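Local atomic coordinates of cytochrome P450 113A1 (Saccharopolyspora erythraea, PDB entry 2JJN), a protein that hydroxylates the macrolactone ring of erythromycin D at C-12, using heme b, NADPH and molecular oxygen, to give erythromycin C. Residues H52-A57 with N313-S318. The protein carries 2 engineered substitutions. Sequence-based numbering, arbitrary orientation. Where two conformers were deposited one is given.
Sequences HVFRHA and NTWVLS. With SO4 (sulfate ion), chain E; SO4 (sulfate ion), chain G.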
ATOM      1  N   HIS A  52     -11.565   5.436 -15.976  1.00  9.93           N
ATOM      2  CA  HIS A  52     -11.403   4.319 -15.069  1.00  9.85           C
ATOM      3  C   HIS A  52     -11.375   3.038 -15.904  1.00 10.84           C
ATOM      4  O   HIS A  52     -12.228   2.852 -16.800  1.00 11.29           O
ATOM      5  CB  HIS A  52     -12.637   4.247 -14.164  1.00 10.99           C
ATOM      6  CG  HIS A  52     -12.743   5.423 -13.260  1.00 10.71           C
ATOM      7  ND1 HIS A  52     -12.290   5.401 -11.953  1.00 12.90           N
ATOM      8  CD2 HIS A  52     -13.230   6.667 -13.487  1.00 11.27           C
ATOM      9  CE1 HIS A  52     -12.495   6.602 -11.413  1.00 14.41           C
ATOM     10  NE2 HIS A  52     -13.079   7.376 -12.313  1.00 10.82           N
ATOM     11  N   VAL A  53     -10.458   2.140 -15.540  1.00  9.80           N
ATOM     12  CA  VAL A  53     -10.238   0.922 -16.319  1.00 10.22           C
ATOM     13  C   VAL A  53     -10.464  -0.263 -15.375  1.00  9.75           C
ATOM     14  O   VAL A  53      -9.843  -0.340 -14.306  1.00 10.60           O
ATOM     15  CB  VAL A  53      -8.824   0.930 -16.892  1.00 10.11           C
ATOM     16  CG1 VAL A  53      -8.529  -0.406 -17.557  1.00 11.01           C
ATOM     17  CG2 VAL A  53      -8.762   2.073 -17.933  1.00 12.22           C
ATOM     18  N   PHE A  54     -11.374  -1.172 -15.766  1.00  9.46           N
ATOM     19  CA  PHE A  54     -11.862  -2.210 -14.842  1.00 10.44           C
ATOM     20  C   PHE A  54     -11.425  -3.655 -15.095  1.00 11.21           C
ATOM     21  O   PHE A  54     -11.403  -4.465 -14.172  1.00 11.66           O
ATOM     22  CB  PHE A  54     -13.404  -2.186 -14.776  1.00 10.12           C
ATOM     23  CG  PHE A  54     -13.945  -0.853 -14.305  1.00 10.55           C
ATOM     24  CD1 PHE A  54     -14.630  -0.018 -15.179  1.00 12.71           C
ATOM     25  CD2 PHE A  54     -13.655  -0.408 -13.039  1.00 13.56           C
ATOM     26  CE1 PHE A  54     -15.130   1.209 -14.742  1.00 11.61           C
ATOM     27  CE2 PHE A  54     -14.144   0.843 -12.573  1.00 15.24           C
ATOM     28  CZ  PHE A  54     -14.887   1.660 -13.450  1.00 13.99           C
ATOM     29  N   ARG A  55     -11.111  -3.994 -16.329  1.00 10.54           N
ATOM     30  CA  ARG A  55     -10.794  -5.403 -16.616  1.00 11.94           C
ATOM     31  C   ARG A  55      -9.320  -5.709 -16.423  1.00 13.30           C
ATOM     32  O   ARG A  55      -8.468  -4.860 -16.703  1.00 12.22           O
ATOM     33  CB  ARG A  55     -11.173  -5.725 -18.066  1.00 12.72           C
ATOM     34  CG  ARG A  55     -12.675  -5.799 -18.269  1.00 12.56           C
ATOM     35  CD  ARG A  55     -12.994  -6.159 -19.709  1.00 15.10           C
ATOM     36  NE  ARG A  55     -14.429  -6.146 -19.931  1.00 17.28           N
ATOM     37  CZ  ARG A  55     -14.955  -6.016 -21.143  1.00 21.08           C
ATOM     38  NH1 ARG A  55     -14.136  -5.877 -22.208  1.00 17.35           N
ATOM     39  NH2 ARG A  55     -16.290  -6.029 -21.294  1.00 22.45           N
ATOM     40  N   HIS A  56      -9.018  -6.941 -16.002  1.00 17.07           N
ATOM     41  CA  HIS A  56      -7.654  -7.290 -15.669  1.00 18.50           C
ATOM     42  C   HIS A  56      -6.680  -7.033 -16.831  1.00 18.67           C
ATOM     43  O   HIS A  56      -5.625  -6.411 -16.668  1.00 16.69           O
ATOM     44  CB  HIS A  56      -7.621  -8.778 -15.299  1.00 19.24           C
ATOM     45  CG  HIS A  56      -6.274  -9.265 -14.881  1.00 22.10           C
ATOM     46  ND1 HIS A  56      -5.379  -9.812 -15.786  1.00 24.89           N
ATOM     47  CD2 HIS A  56      -5.695  -9.366 -13.659  1.00 20.28           C
ATOM     48  CE1 HIS A  56      -4.288 -10.190 -15.138  1.00 23.16           C
ATOM     49  NE2 HIS A  56      -4.445  -9.931 -13.857  1.00 22.36           N
ATOM     50  N   ALA A  57      -7.016  -7.512 -18.036  1.00 19.22           N
ATOM     51  CA  ALA A  57      -6.079  -7.337 -19.121  1.00 18.50           C
ATOM     52  C   ALA A  57      -5.828  -5.862 -19.425  1.00 18.01           C
ATOM     53  O   ALA A  57      -4.737  -5.492 -19.830  1.00 18.72           O
ATOM     54  CB  ALA A  57      -6.605  -8.034 -20.380  1.00 20.32           C
ATOM     55  N   ASN A 313      -7.580   5.935 -13.994  1.00 11.88           N
ATOM     56  CA  ASN A 313      -7.521   5.184 -12.708  1.00 12.16           C
ATOM     57  C   ASN A 313      -7.585   3.713 -13.104  1.00 13.26           C
ATOM     58  O   ASN A 313      -8.558   3.297 -13.750  1.00 14.97           O
ATOM     59  CB  ASN A 313      -8.825   5.568 -11.950  1.00 15.17           C
ATOM     60  CG  ASN A 313      -8.672   6.763 -11.070  0.50 16.99           C
ATOM     61  OD1 ASN A 313      -9.424   7.718 -11.200  0.50 20.49           O
ATOM     62  ND2 ASN A 313      -7.726   6.717 -10.144  0.50 17.68           N
ATOM     63  N   THR A 314      -6.575   2.939 -12.744  1.00 11.33           N
ATOM     64  CA  THR A 314      -6.593   1.481 -13.010  1.00 11.92           C
ATOM     65  C   THR A 314      -7.036   0.751 -11.763  1.00 12.29           C
ATOM     66  O   THR A 314      -6.367   0.859 -10.747  1.00 12.76           O
ATOM     67  CB  THR A 314      -5.218   0.910 -13.385  1.00 13.20           C
ATOM     68  OG1 THR A 314      -4.239   1.222 -12.392  1.00 15.43           O
ATOM     69  CG2 THR A 314      -4.713   1.441 -14.748  1.00 14.01           C
ATOM     70  N   TRP A 315      -8.154   0.047 -11.844  1.00 10.66           N
ATOM     71  CA  TRP A 315      -8.779  -0.576 -10.675  1.00 12.43           C
ATOM     72  C   TRP A 315      -8.221  -1.976 -10.459  1.00 12.37           C
ATOM     73  O   TRP A 315      -8.738  -2.993 -10.951  1.00 11.51           O
ATOM     74  CB  TRP A 315     -10.291  -0.588 -10.844  1.00 11.95           C
ATOM     75  CG  TRP A 315     -10.936   0.719 -10.513  1.00 13.40           C
ATOM     76  CD1 TRP A 315     -11.123   1.746 -11.353  1.00 16.20           C
ATOM     77  CD2 TRP A 315     -11.470   1.099  -9.240  1.00 14.77           C
ATOM     78  NE1 TRP A 315     -11.786   2.803 -10.679  1.00 19.49           N
ATOM     79  CE2 TRP A 315     -11.997   2.414  -9.378  1.00 18.74           C
ATOM     80  CE3 TRP A 315     -11.510   0.470  -7.981  1.00 14.13           C
ATOM     81  CZ2 TRP A 315     -12.587   3.106  -8.307  1.00 19.19           C
ATOM     82  CZ3 TRP A 315     -12.115   1.143  -6.923  1.00 17.26           C
ATOM     83  CH2 TRP A 315     -12.642   2.446  -7.089  1.00 17.31           C
ATOM     84  N   VAL A 316      -7.116  -2.022  -9.706  1.00 16.70           N
ATOM     85  CA  VAL A 316      -6.530  -3.323  -9.346  1.00 17.90           C
ATOM     86  C   VAL A 316      -7.563  -4.210  -8.605  1.00 17.25           C
ATOM     87  O   VAL A 316      -7.602  -5.424  -8.782  1.00 19.01           O
ATOM     88  CB  VAL A 316      -5.221  -3.121  -8.566  1.00 20.22           C
ATOM     89  CG1 VAL A 316      -4.861  -4.352  -7.740  0.70 19.61           C
ATOM     90  CG2 VAL A 316      -4.102  -2.818  -9.604  0.70 18.64           C
ATOM     91  N   LEU A 317      -8.402  -3.606  -7.769  1.00 18.08           N
ATOM     92  CA  LEU A 317      -9.428  -4.382  -7.061  1.00 17.51           C
ATOM     93  C   LEU A 317     -10.335  -5.076  -8.049  1.00 19.13           C
ATOM     94  O   LEU A 317     -10.666  -6.256  -7.846  1.00 18.95           O
ATOM     95  CB  LEU A 317     -10.240  -3.457  -6.172  1.00 18.42           C
ATOM     96  CG  LEU A 317     -11.445  -4.127  -5.501  1.00 19.08           C
ATOM     97  CD1 LEU A 317     -10.974  -5.300  -4.570  1.00 22.66           C
ATOM     98  CD2 LEU A 317     -12.215  -3.085  -4.701  1.00 23.41           C
ATOM     99  N   SER A 318     -10.755  -4.368  -9.104  1.00 18.34           N
ATOM    100  CA  SER A 318     -11.626  -5.009 -10.094  1.00 18.72           C
ATOM    101  C   SER A 318     -10.868  -6.087 -10.878  1.00 18.74           C
ATOM    102  O   SER A 318     -11.389  -7.193 -11.112  1.00 18.40           O
ATOM    103  CB  SER A 318     -12.110  -3.912 -11.023  1.00 18.61           C
ATOM    104  OG  SER A 318     -12.999  -4.435 -12.031  1.00 18.18           O
TER
HETATM  105  S   SO4 E 415     -16.630  -5.470 -25.145  0.60 30.59           S
HETATM  106  O1  SO4 E 415     -17.296  -5.879 -23.905  0.60 29.19           O
HETATM  107  O2  SO4 E 415     -17.289  -4.274 -25.665  0.60 30.64           O
HETATM  108  O3  SO4 E 415     -16.699  -6.552 -26.125  0.60 30.71           O
HETATM  109  O4  SO4 E 415     -15.236  -5.092 -24.902  0.60 28.92           O
HETATM  110  S   SO4 G 417      -2.209 -11.451 -11.104  0.50 27.83           S
HETATM  111  O1  SO4 G 417      -2.356 -10.847  -9.747  0.50 20.34           O
HETATM  112  O2  SO4 G 417      -2.486 -10.475 -12.157  0.50 22.72           O
HETATM  113  O3  SO4 G 417      -3.066 -12.612 -11.360  0.50 29.79           O
HETATM  114  O4  SO4 G 417      -0.832 -11.837 -11.377  0.50 28.49           O
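The parallel strand pair within the mixed beta-sheet of this P450 brings His52 and Val53 alongside Asn313 and Thr314, and two backbone bonds fix the register. Val53 N donates to Asn313 O (2.9 Å), and Val53 O accepts from Trp315 N at 3.0 Å, so Val53 turns both its N-H and its C=O to the same neighbouring strand.

On the face carrying His52 and Asn313, the indole N-H of Trp315 binds the imidazole: NE1 to ND1 of His52 is 2.9 Å and nearly straight (171°). Each nitrogen lies close to the other's ring plane, as expected if ND1 is the acceptor and so probably carries no proton. With NE2 hydrogen-bonded to Asp46, the ring is held at both nitrogens, which fixes its rotation; the carboxylate would probably polarise it. Phe54 CE2 sits over one face of the indole, 3.4 Å from Trp315 CD1, in an oblique pairing with 33° between the phenyl and five-membered ring planes. A chi1 of -59° puts Phe54 CG anti to its carbonyl carbon, and the two side chains lie side by side, pointing the same way.

Past the strands, Ser318 OG donates to Phe54 O over 2.7 Å from out of the carbonyl plane, and is also hydrogen-bonded to Arg38 NH1 of helix 27-40. This ties the first turn of helix 316-320 to the chain just before helix 56-64. Thr314, on the other face, packs against helix 56-64, while Asn313 lies beside the substrate-binding Gln292. Parallel pairing of an early strand with one from the C-terminal half is characteristic of the main beta-sheet of the cytochrome P450 fold.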